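Local coordinates for protein arsenite methyltransferase (Chlamydomonas reinhardtii, PDB 5EVJ) that probably transfers methyl groups from S-adenosyl-L-methionine to trivalent arsenic, turning arsenite bound to thiols into methylated arsenicals, at residues Asp203-Gln208 with Asn227-Arg232; Asp241-Glu246 with Ala321-Ser326. The protein carries 15 engineered substitutions. All blocks are in the same frame, centred on the assembly; numbering follows the deposited sequence.

Interaction 1: Asp203-Gln208 with Asn227-Arg232; sequences DRRLPQ and NNDFIR
OD1 of D229 is gripped by two arginines, R205 from the loop that follows strand 193-202 and R232 one turn further along helix 227-237, so the contact is a surface salt-bridge network on the Rossmann-like methyltransferase domain. R205 takes the carboxylate side-on. Its NE lies 2.8 Å from D229 OD2 and its NH2 3.1 Å from D229 OD1, each N-H close to straight and each oxygen using its syn lone pair. Guanidinium and carboxylate are only 10° apart, nearly coplanar, and this paired grip fixes the rotation of both groups. R205 gets there through an extended chain whose CG stands anti to the carbonyl carbon (chi1 -68°), crossing the aspartate side chain at about a right angle. R232, on the same helix as D229, brings NH1 to 3.0 Å from D229 OD1, reaching that oxygen nearly in line with its C-O bond, though the oxygen is tilted from the R232 guanidinium plane and the N-H is more bent, at 140°. The two guanidinium groups thus lie near each other, their planes inclined, and the shared carboxylate probably offsets the like charges. With D229 replaced by an alanine, R205 and R232 would probably face each other without the anion between them, and the R205 guanidinium would be set free to turn. At the start of the loop a second pair lies within one segment: R204 holds D203 side-on, while D203 OD1 also accepts from the backbone N of R265. Nearer the helix start, the amide of N227 reaches back to the loop, its ND2 4.5 Å from CA of D203.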
ATOM      1  N   ASP A 203       8.046 -15.021   8.707  1.00 25.51           N
ATOM      2  CA  ASP A 203       9.328 -15.250   8.103  1.00 24.70           C
ATOM      3  C   ASP A 203       9.442 -16.690   7.609  1.00 23.97           C
ATOM      4  O   ASP A 203      10.418 -17.019   6.980  1.00 23.95           O
ATOM      5  CB  ASP A 203      10.491 -14.892   9.035  1.00 25.16           C
ATOM      6  CG  ASP A 203      10.663 -15.928  10.179  1.00 25.80           C
ATOM      7  OD1 ASP A 203       9.713 -16.649  10.529  1.00 25.49           O
ATOM      8  OD2 ASP A 203      11.755 -16.016  10.740  1.00 28.85           O
ATOM      9  N   ARG A 204       8.430 -17.511   7.839  1.00 24.13           N
ATOM     10  CA  ARG A 204       8.405 -18.903   7.362  1.00 25.02           C
ATOM     11  C   ARG A 204       6.956 -19.366   7.190  1.00 25.00           C
ATOM     12  O   ARG A 204       6.053 -18.722   7.695  1.00 29.89           O
ATOM     13  CB  ARG A 204       9.104 -19.793   8.437  1.00 24.00           C
ATOM     14  CG  ARG A 204       8.326 -19.938   9.740  1.00 21.29           C
ATOM     15  CD  ARG A 204       9.249 -20.433  10.830  1.00 24.91           C
ATOM     16  NE  ARG A 204      10.285 -19.412  11.133  1.00 25.94           N
ATOM     17  CZ  ARG A 204      11.384 -19.648  11.860  1.00 34.26           C
ATOM     18  NH1 ARG A 204      12.256 -18.645  12.051  1.00 25.47           N
ATOM     19  NH2 ARG A 204      11.614 -20.886  12.409  1.00 31.45           N
ATOM     20  N   ARG A 205       6.723 -20.470   6.518  1.00 26.59           N
ATOM     21  CA  ARG A 205       5.361 -21.044   6.381  1.00 32.78           C
ATOM     22  C   ARG A 205       4.827 -21.610   7.677  1.00 34.95           C
ATOM     23  O   ARG A 205       5.486 -22.399   8.326  1.00 39.66           O
ATOM     24  CB  ARG A 205       5.324 -22.174   5.331  1.00 27.15           C
ATOM     25  CG  ARG A 205       5.554 -21.654   3.928  1.00 23.07           C
ATOM     26  CD  ARG A 205       5.728 -22.767   2.893  1.00 22.64           C
ATOM     27  NE  ARG A 205       6.222 -22.206   1.617  1.00 24.18           N
ATOM     28  CZ  ARG A 205       7.291 -22.618   0.934  1.00 24.06           C
ATOM     29  NH1 ARG A 205       7.997 -23.726   1.277  1.00 23.09           N
ATOM     30  NH2 ARG A 205       7.628 -21.950  -0.131  1.00 21.84           N
ATOM     31  N   LEU A 206       3.624 -21.231   8.058  1.00 40.67           N
ATOM     32  CA  LEU A 206       3.034 -21.821   9.246  1.00 43.46           C
ATOM     33  C   LEU A 206       2.672 -23.268   8.974  1.00 46.59           C
ATOM     34  O   LEU A 206       2.193 -23.578   7.880  1.00 52.33           O
ATOM     35  CB  LEU A 206       1.775 -21.080   9.637  1.00 43.55           C
ATOM     36  CG  LEU A 206       1.807 -19.846  10.539  1.00 51.67           C
ATOM     37  CD1 LEU A 206       3.126 -19.640  11.273  1.00 46.26           C
ATOM     38  CD2 LEU A 206       1.403 -18.585   9.775  1.00 48.67           C
ATOM     39  N   PRO A 207       2.891 -24.165   9.956  1.00 51.93           N
ATOM     40  CA  PRO A 207       2.365 -25.554   9.905  1.00 59.86           C
ATOM     41  C   PRO A 207       0.848 -25.591   9.613  1.00 58.75           C
ATOM     42  O   PRO A 207       0.133 -24.725  10.152  1.00 54.70           O
ATOM     43  CB  PRO A 207       2.637 -26.057  11.330  1.00 53.18           C
ATOM     44  CG  PRO A 207       3.903 -25.350  11.706  1.00 56.01           C
ATOM     45  CD  PRO A 207       3.702 -23.949  11.169  1.00 58.55           C
ATOM     46  N   GLN A 208       0.384 -26.551   8.783  1.00 67.90           N
ATOM     47  CA  GLN A 208      -1.081 -26.795   8.510  1.00 75.19           C
ATOM     48  C   GLN A 208      -1.922 -26.861   9.773  1.00 73.98           C
ATOM     49  O   GLN A 208      -3.039 -26.322   9.821  1.00 75.43           O
ATOM     50  CB  GLN A 208      -1.352 -28.091   7.739  1.00 85.07           C
ATOM     51  CG  GLN A 208      -1.615 -27.919   6.251  1.00 96.92           C
ATOM     52  CD  GLN A 208      -0.460 -28.449   5.418  1.00104.30           C
ATOM     53  OE1 GLN A 208       0.052 -29.544   5.680  1.00108.30           O
ATOM     54  NE2 GLN A 208      -0.039 -27.682   4.413  1.00 92.39           N
ATOM     55  N   ASN A 227       6.347 -14.339   4.002  1.00 25.00           N
ATOM     56  CA  ASN A 227       6.489 -13.203   3.116  1.00 27.21           C
ATOM     57  C   ASN A 227       6.912 -13.547   1.683  1.00 30.31           C
ATOM     58  O   ASN A 227       6.460 -12.878   0.745  1.00 30.19           O
ATOM     59  CB  ASN A 227       7.362 -12.073   3.713  1.00 28.14           C
ATOM     60  CG  ASN A 227       8.829 -12.358   3.639  1.00 28.72           C
ATOM     61  OD1 ASN A 227       9.612 -11.499   3.264  1.00 28.23           O
ATOM     62  ND2 ASN A 227       9.217 -13.546   3.989  1.00 27.46           N
ATOM     63  N   ASN A 228       7.770 -14.568   1.485  1.00 27.79           N
ATOM     64  CA  ASN A 228       8.276 -14.777   0.132  1.00 21.93           C
ATOM     65  C   ASN A 228       7.163 -15.455  -0.663  1.00 19.04           C
ATOM     66  O   ASN A 228       7.151 -15.395  -1.865  1.00 19.12           O
ATOM     67  CB  ASN A 228       9.555 -15.624   0.076  1.00 23.64           C
ATOM     68  CG  ASN A 228      10.804 -14.837   0.454  1.00 25.48           C
ATOM     69  OD1 ASN A 228      10.964 -13.725   0.000  1.00 22.09           O
ATOM     70  ND2 ASN A 228      11.717 -15.436   1.291  1.00 23.88           N
ATOM     71  N   ASP A 229       6.233 -16.139  -0.015  1.00 18.56           N
ATOM     72  CA  ASP A 229       5.120 -16.726  -0.772  1.00 19.50           C
ATOM     73  C   ASP A 229       4.168 -15.609  -1.222  1.00 21.10           C
ATOM     74  O   ASP A 229       3.590 -15.679  -2.265  1.00 22.20           O
ATOM     75  CB  ASP A 229       4.339 -17.817   0.022  1.00 19.95           C
ATOM     76  CG  ASP A 229       5.082 -19.109   0.133  1.00 22.16           C
ATOM     77  OD1 ASP A 229       6.005 -19.390  -0.694  1.00 25.12           O
ATOM     78  OD2 ASP A 229       4.721 -19.882   1.034  1.00 24.81           O
ATOM     79  N   PHE A 230       4.014 -14.568  -0.416  1.00 22.40           N
ATOM     80  CA  PHE A 230       3.219 -13.459  -0.825  1.00 23.88           C
ATOM     81  C   PHE A 230       3.812 -12.806  -2.069  1.00 24.42           C
ATOM     82  O   PHE A 230       3.089 -12.492  -3.065  1.00 26.79           O
ATOM     83  CB  PHE A 230       3.023 -12.436   0.297  1.00 26.12           C
ATOM     84  CG  PHE A 230       2.612 -11.101  -0.221  1.00 29.23           C
ATOM     85  CD1 PHE A 230       1.286 -10.881  -0.629  1.00 29.17           C
ATOM     86  CD2 PHE A 230       3.579 -10.109  -0.462  1.00 31.35           C
ATOM     87  CE1 PHE A 230       0.947  -9.657  -1.191  1.00 32.51           C
ATOM     88  CE2 PHE A 230       3.227  -8.868  -1.014  1.00 29.64           C
ATOM     89  CZ  PHE A 230       1.922  -8.664  -1.388  1.00 28.86           C
ATOM     90  N   ILE A 231       5.109 -12.592  -2.015  1.00 21.27           N
ATOM     91  CA  ILE A 231       5.824 -11.954  -3.129  1.00 20.96           C
ATOM     92  C   ILE A 231       5.558 -12.724  -4.444  1.00 22.08           C
ATOM     93  O   ILE A 231       5.256 -12.119  -5.499  1.00 21.83           O
ATOM     94  CB  ILE A 231       7.383 -11.773  -2.839  1.00 19.29           C
ATOM     95  CG1 ILE A 231       7.591 -10.742  -1.670  1.00 20.77           C
ATOM     96  CG2 ILE A 231       8.180 -11.349  -4.125  1.00 14.09           C
ATOM     97  CD1 ILE A 231       9.057 -10.515  -1.223  1.00 20.09           C
ATOM     98  N   ARG A 232       5.656 -14.035  -4.357  1.00 21.80           N
ATOM     99  CA  ARG A 232       5.394 -14.922  -5.493  1.00 26.79           C
ATOM    100  C   ARG A 232       3.977 -14.706  -6.079  1.00 24.26           C
ATOM    101  O   ARG A 232       3.825 -14.640  -7.295  1.00 22.88           O
ATOM    102  CB  ARG A 232       5.552 -16.437  -5.116  1.00 24.02           C
ATOM    103  CG  ARG A 232       7.004 -16.835  -4.702  1.00 30.44           C
ATOM    104  CD  ARG A 232       7.156 -18.282  -4.162  1.00 25.62           C
ATOM    105  NE  ARG A 232       8.578 -18.701  -4.117  1.00 23.52           N
ATOM    106  CZ  ARG A 232       9.296 -18.984  -2.998  1.00 21.90           C
ATOM    107  NH1 ARG A 232       8.737 -18.947  -1.800  1.00 18.14           N
ATOM    108  NH2 ARG A 232      10.576 -19.403  -3.090  1.00 20.14           N
TER

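Interaction 2: Asp241-Glu246 with Ala321-Ser326; sequences DPRQLE and AGNTAS. Engineered in segment 321-326: A321 (natural residue Cys).
One carboxylate oxygen, OD2 of D241, and one hydroxyl, OG1 of T324, carry most of this polar junction between the edge strand 243-249 of the Rossmann-like methyltransferase sheet and the first turn of helix 322-329. N323 donates its ND2 to D241 OD2 at 2.9 Å, approaching from above the carboxylate plane, with the amide and carboxylate planes 39° apart. R243 binds T324 end-on: NH1 at 3.0 Å and NH2 at 3.1 Å from T324 OG1 both converge on the one oxygen, which lies at the edge of the guanidinium and close to its plane. Both N-H bonds are bent, as expected when two donors share one atom. The same NH2 passes 3.4 Å from N323 CB, so the arginine tip lies against the start of the helix as well as bonding to it.

What aims these groups is the pairing inside 241-246. NE and NH2 of R243 both reach OD2 of D241, side-on and each at 3.0 Å, so this oxygen accepts three N-H groups, two from the arginine and one from N323. D241 swings its carboxylate out with CG anti to the backbone N (chi1 178°), while R243 bends at its second torsion (chi2 -82°) to bring the guanidinium alongside it. Further out, R243 NH1 forms a salt bridge with D307. The bonds to D241 and T324, with D307 at NH1, probably hold the guanidinium plane in place and offset its charge. M327, one turn on from N323, packs on both D241 and R243, and N323 OD1 accepts from the backbone N of E281, which anchors the far end of the amide.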
ATOM      1  N   ASP A 241       7.764  -6.780  -8.844  1.00 24.73           N
ATOM      2  CA  ASP A 241       8.856  -6.438  -7.891  1.00 18.16           C
ATOM      3  C   ASP A 241       8.350  -5.694  -6.695  1.00 17.51           C
ATOM      4  O   ASP A 241       8.597  -4.494  -6.547  1.00 16.15           O
ATOM      5  CB  ASP A 241       9.966  -5.730  -8.613  1.00 18.42           C
ATOM      6  CG  ASP A 241      11.127  -5.301  -7.677  1.00 22.12           C
ATOM      7  OD1 ASP A 241      11.359  -5.915  -6.600  1.00 24.07           O
ATOM      8  OD2 ASP A 241      11.827  -4.328  -8.007  1.00 21.62           O
ATOM      9  N   PRO A 242       7.582  -6.389  -5.845  1.00 18.26           N
ATOM     10  CA  PRO A 242       7.127  -5.813  -4.605  1.00 20.71           C
ATOM     11  C   PRO A 242       8.269  -5.208  -3.813  1.00 21.62           C
ATOM     12  O   PRO A 242       9.320  -5.763  -3.801  1.00 23.13           O
ATOM     13  CB  PRO A 242       6.581  -7.032  -3.812  1.00 18.82           C
ATOM     14  CG  PRO A 242       6.151  -7.984  -4.851  1.00 17.72           C
ATOM     15  CD  PRO A 242       7.280  -7.834  -5.880  1.00 18.72           C
ATOM     16  N   ARG A 243       8.030  -4.081  -3.150  1.00 25.67           N
ATOM     17  CA  ARG A 243       9.058  -3.393  -2.387  1.00 25.81           C
ATOM     18  C   ARG A 243       8.510  -3.178  -1.019  1.00 26.07           C
ATOM     19  O   ARG A 243       7.372  -2.784  -0.836  1.00 26.80           O
ATOM     20  CB  ARG A 243       9.391  -2.040  -3.017  1.00 25.13           C
ATOM     21  CG  ARG A 243      10.089  -2.117  -4.367  1.00 24.43           C
ATOM     22  CD  ARG A 243      11.597  -2.355  -4.275  1.00 23.89           C
ATOM     23  NE  ARG A 243      12.114  -2.493  -5.644  1.00 23.83           N
ATOM     24  CZ  ARG A 243      12.778  -1.531  -6.274  1.00 22.74           C
ATOM     25  NH1 ARG A 243      13.037  -0.409  -5.642  1.00 21.50           N
ATOM     26  NH2 ARG A 243      13.200  -1.702  -7.525  1.00 19.62           N
ATOM     27  N   GLN A 244       9.343  -3.451  -0.054  1.00 27.23           N
ATOM     28  CA  GLN A 244       9.017  -3.355   1.340  1.00 27.00           C
ATOM     29  C   GLN A 244       9.328  -1.905   1.798  1.00 26.63           C
ATOM     30  O   GLN A 244      10.472  -1.416   1.706  1.00 29.44           O
ATOM     31  CB  GLN A 244       9.859  -4.436   2.041  1.00 27.77           C
ATOM     32  CG  GLN A 244       9.964  -4.246   3.531  1.00 33.61           C
ATOM     33  CD  GLN A 244      10.571  -5.453   4.221  1.00 34.21           C
ATOM     34  OE1 GLN A 244      10.191  -6.596   3.957  1.00 32.17           O
ATOM     35  NE2 GLN A 244      11.534  -5.197   5.107  1.00 37.35           N
ATOM     36  N   LEU A 245       8.335  -1.186   2.276  1.00 24.87           N
ATOM     37  CA  LEU A 245       8.622   0.184   2.700  1.00 27.27           C
ATOM     38  C   LEU A 245       9.096   0.176   4.152  1.00 33.13           C
ATOM     39  O   LEU A 245      10.020   0.886   4.506  1.00 36.20           O
ATOM     40  CB  LEU A 245       7.359   1.080   2.552  1.00 29.38           C
ATOM     41  CG  LEU A 245       7.500   2.523   3.122  1.00 30.39           C
ATOM     42  CD1 LEU A 245       8.654   3.279   2.460  1.00 26.79           C
ATOM     43  CD2 LEU A 245       6.237   3.358   3.079  1.00 26.46           C
ATOM     44  N   GLU A 246       8.463  -0.644   4.993  1.00 34.97           N
ATOM     45  CA  GLU A 246       8.887  -0.800   6.366  1.00 39.94           C
ATOM     46  C   GLU A 246       8.243  -2.021   7.046  1.00 40.93           C
ATOM     47  O   GLU A 246       7.149  -2.481   6.686  1.00 35.96           O
ATOM     48  CB  GLU A 246       8.572   0.440   7.182  1.00 47.71           C
ATOM     49  CG  GLU A 246       7.100   0.595   7.529  1.00 59.12           C
ATOM     50  CD  GLU A 246       6.810   1.996   8.050  1.00 79.70           C
ATOM     51  OE1 GLU A 246       7.270   2.342   9.168  1.00 83.58           O
ATOM     52  OE2 GLU A 246       6.134   2.762   7.332  1.00 84.17           O
ATOM     53  N   ALA A 321      18.494   1.084 -10.770  1.00 22.32           N
ATOM     54  CA  ALA A 321      18.048   0.074 -11.753  1.00 20.51           C
ATOM     55  C   ALA A 321      16.777   0.536 -12.530  1.00 19.44           C
ATOM     56  O   ALA A 321      16.118   1.490 -12.116  1.00 19.00           O
ATOM     57  CB  ALA A 321      17.835  -1.245 -11.075  1.00 19.66           C
ATOM     58  N   GLY A 322      16.462  -0.116 -13.660  1.00 19.90           N
ATOM     59  CA  GLY A 322      15.188   0.090 -14.440  1.00 16.87           C
ATOM     60  C   GLY A 322      13.952   0.192 -13.557  1.00 17.54           C
ATOM     61  O   GLY A 322      13.109   1.132 -13.697  1.00 18.86           O
ATOM     62  N   ASN A 323      13.886  -0.693 -12.579  1.00 17.66           N
ATOM     63  CA  ASN A 323      12.660  -0.810 -11.794  1.00 19.32           C
ATOM     64  C   ASN A 323      12.451   0.421 -11.003  1.00 18.42           C
ATOM     65  O   ASN A 323      11.379   1.052 -11.048  1.00 20.28           O
ATOM     66  CB  ASN A 323      12.648  -2.047 -10.860  1.00 17.29           C
ATOM     67  CG  ASN A 323      12.321  -3.354 -11.602  1.00 19.79           C
ATOM     68  OD1 ASN A 323      12.060  -3.365 -12.829  1.00 17.53           O
ATOM     69  ND2 ASN A 323      12.332  -4.467 -10.856  1.00 18.89           N
ATOM     70  N   THR A 324      13.465   0.743 -10.224  1.00 17.92           N
ATOM     71  CA  THR A 324      13.441   1.888  -9.371  1.00 17.59           C
ATOM     72  C   THR A 324      13.245   3.144 -10.249  1.00 17.54           C
ATOM     73  O   THR A 324      12.477   4.007  -9.860  1.00 18.77           O
ATOM     74  CB  THR A 324      14.798   1.997  -8.631  1.00 17.01           C
ATOM     75  OG1 THR A 324      14.863   0.919  -7.671  1.00 17.27           O
ATOM     76  CG2 THR A 324      14.851   3.359  -7.907  1.00 14.61           C
ATOM     77  N   ALA A 325      13.928   3.242 -11.397  1.00 16.73           N
ATOM     78  CA  ALA A 325      13.722   4.432 -12.262  1.00 19.78           C
ATOM     79  C   ALA A 325      12.229   4.539 -12.690  1.00 20.47           C
ATOM     80  O   ALA A 325      11.675   5.626 -12.814  1.00 23.49           O
ATOM     81  CB  ALA A 325      14.648   4.428 -13.493  1.00 17.36           C
ATOM     82  N   SER A 326      11.594   3.400 -12.924  1.00 20.33           N
ATOM     83  CA  SER A 326      10.190   3.358 -13.316  1.00 19.86           C
ATOM     84  C   SER A 326       9.331   3.781 -12.129  1.00 20.48           C
ATOM     85  O   SER A 326       8.338   4.512 -12.304  1.00 23.41           O
ATOM     86  CB  SER A 326       9.776   1.901 -13.770  1.00 17.63           C
ATOM     87  OG  SER A 326      10.317   1.604 -15.056  1.00 20.56           O
TER

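Interactions 1 and 2 come in series along the chain: the first closes within helix 227-237, and the second opens just beyond it, leading into strand 243-249. Their centres are about 21 Å apart, yet they touch where I231 CG2 of the helix packs 4.0 Å from P242 CG. Interaction 1 ties the loop leaving strand 193-202 to the helix at the surface of the methyltransferase domain. Interaction 2 lies nearer the centre of the chain and joins an outermost strand of the seven-stranded sheet to helix 322-329. Strand 266-274, between strands 193-202 and 243-249 in that sheet, also borders both contacts. Together they link this end of the sheet to its flanking helix and the C-terminal region.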